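Mevalonate kinase, putative (Leishmania major, PDB 2HFS) probably catalyses the ATP-dependent phosphorylation of (R)-mevalonate to (R)-5-phosphomevalonate, an early step of isoprenoid and sterol biosynthesis. Local coordinates at residues I37-S42 with G165-Y170; G20-F25 with S110-S115; L188-V193 with Y322-S327; S115-V120 with T160-G165; L279-S284 with A292-A297. All blocks are in the same frame, centred on the assembly; numbering follows the deposited sequence.

Following the chain from the N terminus, interaction 2 opens first, at 20-25, and closes at 110-115, joining an N-terminal strand to the start of helix 114-130. Interaction 1 opens inside that loop, at 37-42, and closes beyond it at 165-170, so the two cross; both reach the same mixed sheet. Nested within interaction 1 is interaction 4, which packs helix 114-130 on helix 157-164. Next, interaction 3 brings 322-327 back to 188-193 and encloses interaction 5, the hairpin of 279-284 with 292-297; both belong to the second, antiparallel sheet. Ile-41 packing on Tyr-322 and the Ser-42 N to Thr-323 O bond connect interactions 1 and 3, and so the two sheets.

Interaction 1: residues I37-S42 with G165-Y170; sequences IVAGIS and GGLILY
Val-38 and Ile-168 form a hydrogen-bonded pair of antiparallel strands: Val-38 N gives an almost straight bond (177°) to Ile-168 O at 2.9 Å, and Ile-168 N returns one to Val-38 O at 2.8 Å. Two residues on, Gly-40 N reaches Gly-166 O at 2.7 Å while Gly-166 N bonds Gly-40 O at 3.0 Å. Side chains add contacts on both faces of the ribbon. On the face of Ala-39 and Leu-167, the CD2 branch of Leu-167 comes to Ala-39 CB at 3.7 Å; the small methyl suits a position that also touches Val-22 and Val-324. On the other face, CG2 of Val-38 meets CD1 of the Tyr-170 ring at 3.7 Å, a diagonal contact in which the two side chains cross obliquely. CG2 is put there by chi1 of -178°, which sends CG1 anti to the backbone N and leaves CG2 beside that N. Glycine suits the end of the ladder. Gly-40 CA lies 4.0 Å from Gly-165 CA, with no CB to collide there, and Gly-165 and Gly-166 both adopt positive phi as the chain leaves helix 157-164 and enters the strand. Strand 17-25 pairs with the far edge of 37-41, strand 177-182 with that of 166-172, helix 157-164 packs against Val-38 and Ile-168 through Ala-161, and strand 318-324 covers Ala-39 and Leu-167.

Interaction 2: residues G20-F25 with S110-S115; sequences GKVILF and SGIGAS
Lys-21 and Ile-112 join a strand of the N-terminal sheet to the glycine-rich loop that precedes helix 114-130, a loop whose sequence matches the phosphate-binding motif of GHMP kinases. The tight part is backbone and hydrocarbon. Lys-21 N bonds Ile-112 O at 2.9 Å, a bent bond (145°) whose donor stands well above the carbonyl plane. Beside it, CD1 of Ile-112 rests against CG1 of Val-22 at 3.8 Å, the two branched side chains lying alongside and pointing the same way. Branched aliphatics suit this buried side, where Ile-112 also touches Leu-106 and Tyr-322. Glycines fit the turn: Gly-111 and Gly-113 have positive phi, and Gly-113, at the N-cap position, brings no CB against that of Lys-21. The looser side is polar and hydrated. The Lys-21 chain starts with CG anti to the backbone N (chi1 173°), then bends at chi2 and chi3, and its CE passes 3.4 Å from Gly-111 O. The ammonium group at its end has its main partner beyond the loop, in a salt bridge with Asp-158. Ile-23 N, which bonds Ser-284 OG, faces the same bound water as Lys-21 NZ, each of them only weakly bonded to it. That water is held more firmly on the loop side, donating a hydrogen bond of 2.7 Å to Gly-111 O.

Interaction 3: residues L188-V193 with Y322-S327; sequences LYLVVV and YTVQPS
Leu-188 and Val-324 begin the pairing of the first and last strands of a four-stranded antiparallel sheet whose order, 2-3-1-4, is that of the ferredoxin-like C-terminal domain of GHMP kinases. Leu-188 N bonds Val-324 O, and Val-324 N bonds Leu-188 O in the carbonyl plane, on a lone pair, both at 3.1 Å. The next hydrogen-bonded pair is Leu-190 with Tyr-322: Leu-190 N reaches Tyr-322 O at 2.9 Å, and Tyr-322 N reaches Leu-190 O at 3.0 Å from well above that carbonyl's plane. One face carries Leu-188, Leu-190, Tyr-322 and Val-324. There the CD2 branch of Leu-188 lies alongside Val-324, 3.7 Å from its CB, the two chains pointing the same way, and CD1 of Leu-190 crosses to Val-324 CG2 at 3.7 Å. Val-324 has CG1 anti to the backbone N (chi1 -177°), which sets CG2 beside that N, where both leucines meet it. A branched valine suits this place, where Val-324 also packs on Ala-39 and Ile-41 of strand 36-52. The opposite face bears Tyr-189 and Thr-323, both touching Arg-302 of helix 299-312, and the polar Thr-323 hydroxyl suits its place by bonding Ser-42 OG. Val-192 lies beyond the last pair, and the side chain of Tyr-322, whose OH bonds Val-107 N, crosses it at about a right angle, ring CD1 3.8 Å from Val-192 CG2.

Interaction 4: residues S115-V120 with T160-G165; sequences SASDVV and TAATYG
Ser-117 and Ala-162 bring their CA atoms within 5.2 Å of each other where helices 115-120 and 160-164 cross at -46°, their axes 8.6 Å apart at the closest point. A residue as small as Ala-162 suits so close an approach: its methyl rests on the other helix, where it meets Ser-117 N at 3.9 Å, the CB of Ala-116 at 4.2 Å and CG2 of Val-120 at 3.5 Å. Val-120 uses its two branches differently: CG1, anti to the backbone N (chi1 166°), lies 3.7 Å from Ala-162 O, while CG2 takes the methyl and reaches Thr-163. The contact with Thr-163 CG2 appears tighter than normal, but that side chain has two conformers, which makes the closeness doubtful. Small or beta-branched residues thus suit an interface made of carbon contacts. The Ser-117 hydroxyl is hydrogen-bonded to Tyr-19 O of strand 17-25, with Gly-113 O, one helical turn back, as a second partner. Tyr-19 is hydrogen-bonded to Ala-162 through its backbone as well, so both helices are pinned to that strand. Arg-124, farther along helix 114-130, binds Thr-163 O, and helix 136-146 packs on Val-120 through Ala-143.

Interaction 5: residues L279-S284 with A292-A297; sequences LGAKLS and AVALAA
Ala-281 and Ala-294 lie on one face of the flat peptide ribbon made by this beta hairpin, with Lys-282, Val-293 and Leu-295 on the other. The alanine methyls meet at 4.0 Å, and their small size lets helix 264-275 pack close, Cys-273 touching both. On the opposite face the side chains of Lys-282 and Val-293 lie side by side, pointing the same way, CG of the lysine against CG1 of the valine, and CB of Ser-284 meets the same Val-293 branch at 3.9 Å; chi1 of 57° places that CG1 between the backbone N and the carbonyl carbon. At one edge the ribbon continues into strand 188-194, to which the backbones of Ala-292, Ala-294 and Ala-296 are hydrogen-bonded. The peptide groups are joined by Lys-282 N to Val-293 O at 3.0 Å and by a straighter bond (169°) from Val-293 N to Lys-282 O at 2.9 Å. Towards the open end of the hairpin Leu-295 N bonds Gly-280 O at 2.8 Å, and Leu-279 N bonds Leu-295 O at 2.7 Å. Leu-279 then spreads its branches, CD1 against Leu-295 CD2 and CD2 against Ala-297 CB, so a forked apolar chain suits a place with two apolar neighbours. The polar tips serve the other domain. Lys-282 folds back at chi3 and chi4, bringing NZ to Leu-283 O at 3.0 Å; NZ also bonds Leu-24 O. Ser-284 OG bonds Ile-23 N. Glu-27, in a salt bridge with this buried ammonium, probably offsets its charge, while the two carbonyls accept N-H groups, which ties the hairpin to the end of strand 17-25.

Interaction 1: residues I37-S42 with G165-Y170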
# COMPACT_ATOMS: atom_id res chain seq x y z
N ILE A 37 -8.47 -5.09 6.47
CA ILE A 37 -8.92 -3.80 6.00
C ILE A 37 -7.68 -3.08 5.49
O ILE A 37 -6.72 -2.83 6.23
CB ILE A 37 -9.67 -2.99 7.11
CG1 ILE A 37 -10.89 -3.79 7.65
CG2 ILE A 37 -10.11 -1.61 6.58
CD1 ILE A 37 -11.63 -3.14 8.88
N VAL A 38 -7.71 -2.78 4.20
CA VAL A 38 -6.65 -2.06 3.52
C VAL A 38 -7.16 -0.70 3.06
O VAL A 38 -8.33 -0.55 2.65
CB VAL A 38 -6.08 -2.86 2.33
CG1 VAL A 38 -4.95 -2.09 1.67
CG2 VAL A 38 -5.60 -4.23 2.77
N ALA A 39 -6.29 0.29 3.15
CA ALA A 39 -6.68 1.64 2.85
C ALA A 39 -5.86 2.14 1.68
O ALA A 39 -4.62 2.20 1.76
CB ALA A 39 -6.49 2.51 4.06
N GLY A 40 -6.54 2.46 0.59
CA GLY A 40 -5.91 3.14 -0.54
C GLY A 40 -5.96 4.63 -0.29
O GLY A 40 -7.04 5.24 -0.26
N ILE A 41 -4.78 5.24 -0.12
CA ILE A 41 -4.69 6.62 0.35
C ILE A 41 -4.81 7.63 -0.81
O ILE A 41 -4.72 7.25 -1.99
CB ILE A 41 -3.41 6.82 1.17
CG1 ILE A 41 -2.14 6.49 0.37
CG2 ILE A 41 -3.44 5.94 2.47
CD1 ILE A 41 -0.87 7.10 1.01
N SER A 42 -5.02 8.91 -0.49
CA SER A 42 -5.24 9.92 -1.55
C SER A 42 -3.98 10.15 -2.33
O SER A 42 -4.03 10.49 -3.52
CB SER A 42 -5.64 11.28 -0.95
OG SER A 42 -6.87 11.22 -0.27
N GLY A 165 -8.51 2.82 -4.78
CA GLY A 165 -8.48 3.70 -3.60
C GLY A 165 -9.53 3.36 -2.54
O GLY A 165 -10.25 2.36 -2.67
N GLY A 166 -9.59 4.17 -1.49
CA GLY A 166 -10.62 4.03 -0.44
C GLY A 166 -10.33 2.89 0.51
O GLY A 166 -9.22 2.38 0.55
N LEU A 167 -11.32 2.50 1.32
CA LEU A 167 -11.18 1.36 2.20
C LEU A 167 -11.65 0.12 1.48
O LEU A 167 -12.61 0.17 0.69
CB LEU A 167 -11.97 1.55 3.49
CG LEU A 167 -11.56 2.68 4.42
CD1 LEU A 167 -12.40 2.61 5.68
CD2 LEU A 167 -10.07 2.69 4.77
N ILE A 168 -10.98 -0.99 1.75
CA ILE A 168 -11.16 -2.23 1.02
C ILE A 168 -11.08 -3.42 1.96
O ILE A 168 -10.11 -3.56 2.71
CB ILE A 168 -10.10 -2.35 -0.10
CG1 ILE A 168 -10.31 -1.23 -1.13
CG2 ILE A 168 -10.10 -3.76 -0.75
CD1 ILE A 168 -9.34 -1.22 -2.27
N LEU A 169 -12.11 -4.25 1.91
CA LEU A 169 -12.14 -5.51 2.65
C LEU A 169 -11.43 -6.57 1.83
O LEU A 169 -11.79 -6.83 0.67
CB LEU A 169 -13.59 -5.92 2.95
CG LEU A 169 -13.86 -6.98 4.02
CD1 LEU A 169 -13.48 -6.47 5.42
CD2 LEU A 169 -15.33 -7.39 3.96
N TYR A 170 -10.43 -7.20 2.44
CA TYR A 170 -9.51 -8.12 1.77
C TYR A 170 -9.49 -9.44 2.52
O TYR A 170 -9.20 -9.48 3.71
CB TYR A 170 -8.12 -7.45 1.70
CG TYR A 170 -6.85 -8.31 1.62
CD1 TYR A 170 -5.71 -7.92 2.32
CD2 TYR A 170 -6.76 -9.45 0.81
CE1 TYR A 170 -4.53 -8.64 2.26
CE2 TYR A 170 -5.57 -10.18 0.73
CZ TYR A 170 -4.46 -9.77 1.46
OH TYR A 170 -3.27 -10.46 1.42

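Interaction 2: residues G20-F25 with S110-S115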
# COMPACT_ATOMS: atom_id res chain seq x y z
N GLY A 20 -1.30 5.15 -3.15
CA GLY A 20 -0.57 4.40 -2.12
C GLY A 20 -1.50 3.55 -1.27
O GLY A 20 -2.71 3.61 -1.43
N LYS A 21 -0.91 2.77 -0.36
CA LYS A 21 -1.64 1.76 0.41
C LYS A 21 -1.10 1.60 1.82
O LYS A 21 0.11 1.53 2.01
CB LYS A 21 -1.54 0.38 -0.28
CG LYS A 21 -2.15 -0.76 0.55
CD LYS A 21 -1.23 -1.98 0.67
CE LYS A 21 0.14 -1.66 1.28
NZ LYS A 21 0.93 -2.89 1.56
N VAL A 22 -2.00 1.51 2.80
CA VAL A 22 -1.61 1.04 4.13
C VAL A 22 -2.57 -0.06 4.58
O VAL A 22 -3.74 -0.05 4.23
CB VAL A 22 -1.55 2.17 5.23
CG1 VAL A 22 -0.73 3.37 4.75
CG2 VAL A 22 -2.94 2.62 5.65
N ILE A 23 -2.08 -1.01 5.36
CA ILE A 23 -2.98 -1.99 5.95
C ILE A 23 -3.42 -1.50 7.32
O ILE A 23 -2.59 -1.33 8.23
CB ILE A 23 -2.32 -3.37 6.02
CG1 ILE A 23 -1.89 -3.83 4.63
CG2 ILE A 23 -3.30 -4.38 6.60
CD1 ILE A 23 -0.78 -4.84 4.64
N LEU A 24 -4.72 -1.25 7.47
CA LEU A 24 -5.25 -0.79 8.73
C LEU A 24 -5.43 -1.94 9.70
O LEU A 24 -5.06 -1.83 10.87
CB LEU A 24 -6.57 -0.04 8.53
CG LEU A 24 -6.46 1.32 7.84
CD1 LEU A 24 -7.81 1.98 7.95
CD2 LEU A 24 -5.36 2.18 8.47
N PHE A 25 -5.99 -3.04 9.21
CA PHE A 25 -6.16 -4.26 10.00
C PHE A 25 -5.80 -5.52 9.25
O PHE A 25 -6.12 -5.66 8.08
CB PHE A 25 -7.61 -4.41 10.46
CG PHE A 25 -8.05 -3.38 11.46
CD1 PHE A 25 -7.96 -3.64 12.83
CD2 PHE A 25 -8.53 -2.15 11.05
CE1 PHE A 25 -8.34 -2.71 13.76
CE2 PHE A 25 -8.93 -1.19 11.99
CZ PHE A 25 -8.82 -1.47 13.35
N SER A 110 9.41 1.09 1.50
CA SER A 110 8.85 -0.21 1.82
C SER A 110 7.56 -0.11 2.67
O SER A 110 7.51 0.63 3.65
CB SER A 110 9.91 -1.06 2.54
OG SER A 110 9.38 -2.30 2.91
N GLY A 111 6.52 -0.82 2.24
CA GLY A 111 5.25 -0.91 2.99
C GLY A 111 4.08 -0.09 2.48
O GLY A 111 2.90 -0.35 2.83
N ILE A 112 4.38 0.90 1.64
CA ILE A 112 3.39 1.87 1.17
C ILE A 112 2.73 1.47 -0.17
O ILE A 112 1.91 2.24 -0.74
CB ILE A 112 4.04 3.25 1.05
CG1 ILE A 112 3.03 4.36 1.31
CG2 ILE A 112 4.72 3.40 -0.32
CD1 ILE A 112 2.40 4.36 2.75
N GLY A 113 3.08 0.29 -0.67
CA GLY A 113 2.55 -0.24 -1.95
C GLY A 113 2.94 0.54 -3.19
O GLY A 113 2.21 0.58 -4.20
N ALA A 114 4.13 1.15 -3.15
CA ALA A 114 4.57 2.07 -4.20
C ALA A 114 4.80 1.39 -5.54
O ALA A 114 4.57 2.00 -6.60
CB ALA A 114 5.82 2.82 -3.76
N SER A 115 5.26 0.14 -5.51
CA SER A 115 5.48 -0.58 -6.76
C SER A 115 4.15 -0.81 -7.49
O SER A 115 4.08 -0.62 -8.71
CB SER A 115 6.33 -1.87 -6.55
OG SER A 115 5.61 -2.92 -5.96
O HOH W 1 1.24 -1.56 4.63

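Interaction 3: residues L188-V193 with Y322-S327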
# COMPACT_ATOMS: atom_id res chain seq x y z
N LEU A 188 -10.10 9.99 7.15
CA LEU A 188 -9.10 9.43 8.05
C LEU A 188 -7.83 10.27 7.90
O LEU A 188 -7.25 10.34 6.84
CB LEU A 188 -8.78 7.98 7.64
CG LEU A 188 -9.50 6.74 8.16
CD1 LEU A 188 -10.91 6.96 8.55
CD2 LEU A 188 -9.33 5.51 7.31
N TYR A 189 -7.41 10.89 9.00
CA TYR A 189 -6.19 11.64 9.09
C TYR A 189 -5.08 10.71 9.61
O TYR A 189 -5.07 10.35 10.80
CB TYR A 189 -6.39 12.86 9.99
CG TYR A 189 -7.35 13.91 9.46
CD1 TYR A 189 -8.67 13.99 9.92
CD2 TYR A 189 -6.95 14.84 8.50
CE1 TYR A 189 -9.56 14.95 9.43
CE2 TYR A 189 -7.83 15.80 8.00
CZ TYR A 189 -9.13 15.85 8.48
OH TYR A 189 -10.00 16.80 7.99
N LEU A 190 -4.17 10.30 8.72
CA LEU A 190 -3.13 9.32 9.04
C LEU A 190 -1.74 9.93 9.18
O LEU A 190 -1.36 10.84 8.41
CB LEU A 190 -3.09 8.21 7.97
CG LEU A 190 -4.36 7.39 7.72
CD1 LEU A 190 -4.16 6.32 6.65
CD2 LEU A 190 -4.83 6.75 9.01
N VAL A 191 -0.96 9.42 10.13
CA VAL A 191 0.48 9.68 10.14
C VAL A 191 1.11 8.32 9.86
O VAL A 191 0.86 7.36 10.58
CB VAL A 191 1.01 10.24 11.49
CG1 VAL A 191 2.50 10.49 11.39
CG2 VAL A 191 0.31 11.54 11.87
N VAL A 192 1.88 8.22 8.79
CA VAL A 192 2.55 6.97 8.49
C VAL A 192 4.04 7.19 8.68
O VAL A 192 4.57 8.24 8.28
CB VAL A 192 2.25 6.45 7.07
CG1 VAL A 192 2.96 5.10 6.82
CG2 VAL A 192 0.73 6.32 6.85
N VAL A 193 4.72 6.23 9.29
CA VAL A 193 6.13 6.43 9.70
C VAL A 193 7.00 5.31 9.14
O VAL A 193 6.69 4.13 9.31
CB VAL A 193 6.24 6.46 11.25
CG1 VAL A 193 7.67 6.61 11.70
CG2 VAL A 193 5.37 7.55 11.85
N TYR A 322 -0.65 11.32 5.54
CA TYR A 322 -1.43 10.75 4.46
C TYR A 322 -2.90 10.77 4.87
O TYR A 322 -3.21 10.90 6.05
CB TYR A 322 -0.95 9.32 4.15
CG TYR A 322 0.41 9.23 3.43
CD1 TYR A 322 1.23 8.11 3.57
CD2 TYR A 322 0.84 10.26 2.59
CE1 TYR A 322 2.47 8.01 2.89
CE2 TYR A 322 2.08 10.19 1.92
CZ TYR A 322 2.88 9.05 2.06
OH TYR A 322 4.08 8.95 1.39
N THR A 323 -3.80 10.67 3.90
CA THR A 323 -5.24 10.65 4.22
C THR A 323 -6.00 9.59 3.43
O THR A 323 -5.62 9.20 2.32
CB THR A 323 -5.94 12.01 3.99
OG1 THR A 323 -5.90 12.33 2.59
CG2 THR A 323 -5.22 13.18 4.67
N VAL A 324 -7.09 9.12 4.03
CA VAL A 324 -8.04 8.30 3.33
C VAL A 324 -9.32 9.10 3.12
O VAL A 324 -9.87 9.70 4.05
CB VAL A 324 -8.35 7.00 4.06
CG1 VAL A 324 -9.30 6.14 3.23
CG2 VAL A 324 -7.06 6.25 4.36
N GLN A 325 -9.78 9.08 1.88
CA GLN A 325 -10.93 9.85 1.48
C GLN A 325 -12.22 9.08 1.78
O GLN A 325 -12.25 7.86 1.61
CB GLN A 325 -10.83 10.13 -0.01
CG GLN A 325 -11.63 11.32 -0.46
CD GLN A 325 -11.64 11.45 -1.96
OE1 GLN A 325 -12.52 12.12 -2.52
NE2 GLN A 325 -10.68 10.79 -2.62
N PRO A 326 -13.26 9.78 2.23
CA PRO A 326 -14.57 9.16 2.42
C PRO A 326 -15.16 8.72 1.09
O PRO A 326 -14.99 9.41 0.08
CB PRO A 326 -15.43 10.29 2.99
CG PRO A 326 -14.44 11.30 3.50
CD PRO A 326 -13.27 11.21 2.59
N SER A 327 -15.84 7.58 1.11
CA SER A 327 -16.46 7.02 -0.09
C SER A 327 -17.71 7.78 -0.51
O SER A 327 -18.04 7.84 -1.69
CB SER A 327 -16.82 5.56 0.18
OG SER A 327 -17.77 5.46 1.23

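Interaction 4: residues S115-V120 with T160-G165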
# COMPACT_ATOMS: atom_id res chain seq x y z
N SER A 115 5.26 0.14 -5.51
CA SER A 115 5.48 -0.58 -6.76
C SER A 115 4.15 -0.81 -7.49
O SER A 115 4.08 -0.62 -8.71
CB SER A 115 6.33 -1.87 -6.55
OG SER A 115 5.61 -2.92 -5.96
N ALA A 116 3.10 -1.16 -6.74
CA ALA A 116 1.76 -1.23 -7.33
C ALA A 116 1.28 0.12 -7.87
O ALA A 116 0.72 0.16 -8.96
CB ALA A 116 0.74 -1.81 -6.35
N SER A 117 1.49 1.20 -7.12
CA SER A 117 1.09 2.56 -7.56
C SER A 117 1.76 2.90 -8.88
O SER A 117 1.12 3.51 -9.76
CB SER A 117 1.43 3.65 -6.53
OG SER A 117 1.22 3.19 -5.19
N ASP A 118 3.02 2.48 -8.99
CA ASP A 118 3.82 2.60 -10.23
C ASP A 118 3.13 1.88 -11.39
O ASP A 118 2.77 2.53 -12.39
CB ASP A 118 5.23 2.06 -9.96
CG ASP A 118 6.18 2.16 -11.16
OD1 ASP A 118 5.80 2.64 -12.25
OD2 ASP A 118 7.36 1.78 -11.06
N VAL A 119 2.93 0.56 -11.27
CA VAL A 119 2.34 -0.19 -12.39
C VAL A 119 0.89 0.20 -12.65
O VAL A 119 0.45 0.13 -13.78
CB VAL A 119 2.51 -1.75 -12.32
CG1 VAL A 119 3.97 -2.14 -12.56
CG2 VAL A 119 2.00 -2.33 -10.98
N VAL A 120 0.17 0.66 -11.62
CA VAL A 120 -1.20 1.12 -11.86
C VAL A 120 -1.18 2.38 -12.72
O VAL A 120 -1.83 2.43 -13.77
CB VAL A 120 -2.00 1.33 -10.55
CG1 VAL A 120 -3.27 2.11 -10.81
CG2 VAL A 120 -2.33 -0.04 -9.91
N THR A 160 -4.92 -3.63 -5.97
CA THR A 160 -6.34 -3.35 -5.85
C THR A 160 -6.55 -1.99 -5.15
O THR A 160 -7.37 -1.17 -5.58
CB THR A 160 -7.06 -4.52 -5.11
OG1 THR A 160 -6.95 -5.72 -5.89
CG2 THR A 160 -8.57 -4.27 -5.09
N ALA A 161 -5.80 -1.73 -4.08
CA ALA A 161 -5.85 -0.43 -3.41
C ALA A 161 -5.39 0.70 -4.35
O ALA A 161 -6.00 1.77 -4.42
CB ALA A 161 -4.97 -0.44 -2.15
N ALA A 162 -4.29 0.45 -5.06
CA ALA A 162 -3.76 1.44 -6.00
C ALA A 162 -4.73 1.77 -7.15
O ALA A 162 -4.82 2.93 -7.59
CB ALA A 162 -2.40 0.97 -6.53
N THR A 163 -5.48 0.78 -7.61
CA THR A 163 -6.43 1.00 -8.71
C THR A 163 -7.71 1.68 -8.26
O THR A 163 -8.20 2.60 -8.93
CB THR A 163 -6.80 -0.32 -9.40
OG1 THR A 163 -7.27 -1.24 -8.41
CG2 THR A 163 -5.57 -1.00 -9.97
N TYR A 164 -8.26 1.23 -7.13
CA TYR A 164 -9.58 1.68 -6.68
C TYR A 164 -9.56 2.76 -5.60
O TYR A 164 -10.51 3.51 -5.49
CB TYR A 164 -10.44 0.49 -6.16
CG TYR A 164 -10.78 -0.54 -7.21
CD1 TYR A 164 -11.81 -0.31 -8.13
CD2 TYR A 164 -10.04 -1.72 -7.32
CE1 TYR A 164 -12.12 -1.27 -9.11
CE2 TYR A 164 -10.33 -2.67 -8.29
CZ TYR A 164 -11.37 -2.43 -9.19
OH TYR A 164 -11.64 -3.37 -10.15
N GLY A 165 -8.51 2.82 -4.78
CA GLY A 165 -8.48 3.70 -3.60
C GLY A 165 -9.53 3.36 -2.54
O GLY A 165 -10.25 2.36 -2.67

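Interaction 5: residues L279-S284 with A292-A297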
# COMPACT_ATOMS: atom_id res chain seq x y z
N LEU A 279 -5.35 8.27 18.11
CA LEU A 279 -6.51 7.48 18.49
C LEU A 279 -6.14 6.00 18.50
O LEU A 279 -6.66 5.23 19.30
CB LEU A 279 -7.69 7.71 17.53
CG LEU A 279 -8.25 9.12 17.36
CD1 LEU A 279 -9.47 9.07 16.45
CD2 LEU A 279 -8.59 9.70 18.73
N GLY A 280 -5.23 5.62 17.60
CA GLY A 280 -4.65 4.28 17.58
C GLY A 280 -3.37 4.31 16.76
O GLY A 280 -3.18 5.21 15.95
N ALA A 281 -2.51 3.30 16.94
CA ALA A 281 -1.26 3.24 16.19
C ALA A 281 -0.75 1.81 16.20
O ALA A 281 -0.86 1.11 17.21
CB ALA A 281 -0.23 4.17 16.80
N LYS A 282 -0.18 1.39 15.09
CA LYS A 282 0.23 -0.01 14.97
C LYS A 282 1.17 -0.14 13.80
O LYS A 282 1.17 0.69 12.89
CB LYS A 282 -1.00 -0.92 14.75
CG LYS A 282 -1.85 -0.55 13.51
CD LYS A 282 -3.05 -1.48 13.34
CE LYS A 282 -2.67 -2.88 12.81
NZ LYS A 282 -2.29 -2.85 11.37
N LEU A 283 1.92 -1.23 13.79
CA LEU A 283 2.69 -1.58 12.61
C LEU A 283 1.72 -1.81 11.45
O LEU A 283 0.57 -2.18 11.67
CB LEU A 283 3.53 -2.82 12.83
CG LEU A 283 2.93 -4.21 13.06
CD1 LEU A 283 2.50 -4.99 11.78
CD2 LEU A 283 4.02 -4.99 13.82
N SER A 284 2.19 -1.60 10.23
CA SER A 284 1.34 -1.79 9.05
C SER A 284 2.09 -2.65 8.04
O SER A 284 3.12 -2.23 7.53
CB SER A 284 0.99 -0.45 8.42
OG SER A 284 0.22 -0.65 7.24
N ALA A 292 4.74 2.03 10.19
CA ALA A 292 3.65 2.04 11.15
C ALA A 292 2.66 3.10 10.71
O ALA A 292 3.00 3.99 9.92
CB ALA A 292 4.15 2.35 12.56
N VAL A 293 1.43 2.99 11.22
CA VAL A 293 0.37 3.92 10.89
C VAL A 293 -0.32 4.38 12.18
O VAL A 293 -0.56 3.56 13.08
CB VAL A 293 -0.66 3.29 9.91
CG1 VAL A 293 -1.28 1.97 10.46
CG2 VAL A 293 -1.73 4.28 9.59
N ALA A 294 -0.59 5.68 12.28
CA ALA A 294 -1.31 6.22 13.44
C ALA A 294 -2.57 6.90 12.91
O ALA A 294 -2.55 7.49 11.82
CB ALA A 294 -0.43 7.23 14.18
N LEU A 295 -3.66 6.80 13.67
CA LEU A 295 -4.90 7.52 13.34
C LEU A 295 -5.04 8.77 14.21
O LEU A 295 -4.98 8.68 15.43
CB LEU A 295 -6.13 6.63 13.52
CG LEU A 295 -7.50 7.24 13.24
CD1 LEU A 295 -7.74 7.55 11.73
CD2 LEU A 295 -8.57 6.31 13.77
N ALA A 296 -5.24 9.91 13.57
CA ALA A 296 -5.42 11.18 14.28
C ALA A 296 -6.90 11.57 14.25
O ALA A 296 -7.62 11.16 13.34
CB ALA A 296 -4.57 12.28 13.63
N ALA A 297 -7.34 12.37 15.22
CA ALA A 297 -8.75 12.73 15.31
C ALA A 297 -9.11 13.87 14.36
O ALA A 297 -10.28 14.05 14.01
CB ALA A 297 -9.13 13.11 16.75